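Local coordinates for GCN5-related N-acetyltransferase (Exiguobacterium sibiricum 255-15, PDB 3GY9), which binds coenzyme A and is probably an acyltransferase of the GNAT family, with a substrate that is not known, at residues G66-Q70 with E104-Y109. Residues are numbered along the deposited sequence.
Sequences GYMKQ and EAFLTY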
loop_
_atom_site.group_PDB
_atom_site.type_symbol
_atom_site.label_atom_id
_atom_site.label_comp_id
_atom_site.label_asym_id
_atom_site.label_seq_id
_atom_site.Cartn_x
_atom_site.Cartn_y
_atom_site.Cartn_z
ATOM N N GLY A 66 -2.574 0.339 0.934
ATOM C CA GLY A 66 -3.021 0.999 2.132
ATOM C C GLY A 66 -2.214 0.602 3.321
ATOM O O GLY A 66 -1.090 0.133 3.197
ATOM N N TYR A 67 -2.800 0.815 4.491
ATOM C CA TYR A 67 -2.121 0.513 5.747
ATOM C C TYR A 67 -3.128 0.205 6.838
ATOM O O TYR A 67 -4.304 0.577 6.765
ATOM C CB TYR A 67 -1.227 1.695 6.174
ATOM C CG TYR A 67 -2.012 2.897 6.610
ATOM C CD1 TYR A 67 -2.414 3.871 5.689
ATOM C CD2 TYR A 67 -2.373 3.070 7.942
ATOM C CE1 TYR A 67 -3.160 4.978 6.093
ATOM C CE2 TYR A 67 -3.134 4.171 8.351
ATOM C CZ TYR A 67 -3.522 5.124 7.413
ATOM O OH TYR A 67 -4.278 6.209 7.849
HETATM N N MSE A 68 -2.650 -0.507 7.847
HETATM C CA MSE A 68 -3.418 -0.780 9.042
HETATM C C MSE A 68 -2.460 -1.150 10.173
HETATM O O MSE A 68 -1.250 -1.143 10.003
HETATM C CB MSE A 68 -4.450 -1.884 8.782
HETATM C CG MSE A 68 -3.863 -3.230 8.425
HETATM SE SE MSE A 68 -5.201 -4.628 8.215
HETATM C CE MSE A 68 -5.524 -4.937 10.080
ATOM N N LYS A 69 -3.006 -1.444 11.345
ATOM C CA LYS A 69 -2.175 -1.779 12.469
ATOM C C LYS A 69 -1.424 -3.083 12.229
ATOM O O LYS A 69 -1.998 -4.052 11.739
ATOM C CB LYS A 69 -3.044 -1.893 13.725
ATOM C CG LYS A 69 -2.227 -2.044 14.983
ATOM C CD LYS A 69 -3.094 -2.220 16.222
ATOM C CE LYS A 69 -2.248 -2.615 17.430
ATOM N NZ LYS A 69 -1.492 -3.893 17.198
ATOM N N GLN A 70 -0.139 -3.107 12.592
ATOM C CA GLN A 70 0.647 -4.343 12.587
ATOM C C GLN A 70 0.317 -5.113 13.837
ATOM O O GLN A 70 0.476 -4.612 14.929
ATOM C CB GLN A 70 2.140 -4.039 12.539
ATOM C CG GLN A 70 3.050 -5.259 12.760
ATOM C CD GLN A 70 2.916 -6.298 11.678
ATOM O OE1 GLN A 70 2.954 -5.998 10.495
ATOM N NE2 GLN A 70 2.756 -7.550 12.084
ATOM N N GLU A 104 0.291 9.827 5.734
ATOM C CA GLU A 104 -0.880 9.679 6.579
ATOM C C GLU A 104 -0.626 8.701 7.725
ATOM O O GLU A 104 -1.008 8.975 8.857
ATOM C CB GLU A 104 -2.088 9.223 5.770
ATOM C CG GLU A 104 -3.361 9.127 6.587
ATOM C CD GLU A 104 -4.567 8.813 5.753
ATOM O OE1 GLU A 104 -4.877 9.616 4.843
ATOM O OE2 GLU A 104 -5.203 7.769 6.011
ATOM N N ALA A 105 -0.004 7.560 7.442
ATOM C CA ALA A 105 0.152 6.535 8.443
ATOM C C ALA A 105 1.033 6.985 9.586
ATOM O O ALA A 105 0.841 6.564 10.726
ATOM C CB ALA A 105 0.708 5.261 7.814
ATOM N N PHE A 106 2.009 7.829 9.284
ATOM C CA PHE A 106 2.896 8.349 10.334
ATOM C C PHE A 106 2.207 9.338 11.286
ATOM O O PHE A 106 2.807 9.770 12.260
ATOM C CB PHE A 106 4.187 8.951 9.737
ATOM C CG PHE A 106 5.256 7.923 9.438
ATOM C CD1 PHE A 106 5.681 7.018 10.415
ATOM C CD2 PHE A 106 5.853 7.852 8.185
ATOM C CE1 PHE A 106 6.670 6.088 10.150
ATOM C CE2 PHE A 106 6.853 6.918 7.928
ATOM C CZ PHE A 106 7.243 6.029 8.900
ATOM N N LEU A 107 0.948 9.692 11.023
ATOM C CA LEU A 107 0.164 10.451 11.999
ATOM C C LEU A 107 -0.299 9.562 13.142
ATOM O O LEU A 107 -0.610 10.066 14.219
ATOM C CB LEU A 107 -1.064 11.095 11.351
ATOM C CG LEU A 107 -0.774 12.153 10.300
ATOM C CD1 LEU A 107 -2.060 12.509 9.558
ATOM C CD2 LEU A 107 -0.137 13.399 10.909
ATOM N N THR A 108 -0.338 8.256 12.894
ATOM C CA THR A 108 -0.819 7.267 13.861
ATOM C C THR A 108 0.289 6.378 14.417
ATOM O O THR A 108 0.235 6.041 15.593
ATOM C CB THR A 108 -1.906 6.388 13.225
ATOM O OG1 THR A 108 -2.997 7.222 12.846
ATOM C CG2 THR A 108 -2.425 5.370 14.197
ATOM N N TYR A 109 1.291 6.044 13.594
ATOM C CA TYR A 109 2.305 5.034 13.911
ATOM C C TYR A 109 3.703 5.647 13.939
ATOM O O TYR A 109 3.989 6.604 13.225
ATOM C CB TYR A 109 2.259 3.861 12.914
ATOM C CG TYR A 109 0.887 3.208 12.870
ATOM C CD1 TYR A 109 0.453 2.392 13.904
ATOM C CD2 TYR A 109 0.036 3.417 11.802
ATOM C CE1 TYR A 109 -0.803 1.781 13.866
ATOM C CE2 TYR A 109 -1.237 2.835 11.756
ATOM C CZ TYR A 109 -1.650 2.029 12.806
ATOM O OH TYR A 109 -2.913 1.469 12.802
HETATM O O HOH W 1 -3.103 7.801 10.178
#
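This is a strand-to-helix packing contact in the GNAT fold. The end of strand 61-69 meets segment 104-109, where the chain passes from helix 93-105 toward strand 111-114. Tyr-67 is at its centre. Its ring is covered on one face by the methyl group of Ala-105, a CH-pi contact with CB 3.8 Å from the ring centroid. Tyr-109 adds an apolar contact, with its CE2 4.0 Å from CD2 of Tyr-67. The hydroxyl of Tyr-67 donates a short hydrogen bond to Glu-104, OH to OE2 2.6 Å. The other carboxylate oxygen of Glu-104 forms a salt bridge with Arg-8. A water donates to Tyr-67 OH (3.1 Å) and to Glu-104 O (2.7 Å), and also bonds Thr-108 OG1. Tyr-109 OH comes to 3.3 Å from Lys-69 N, but the angle is poor and no hydrogen bond forms. Its hydrogen-bond partner is Gly-48 O. Tyr-67 thus joins sheet and helix in two ways: its ring packs on apolar groups, while its hydroxyl pairs with a charged carboxylate and a bridging water.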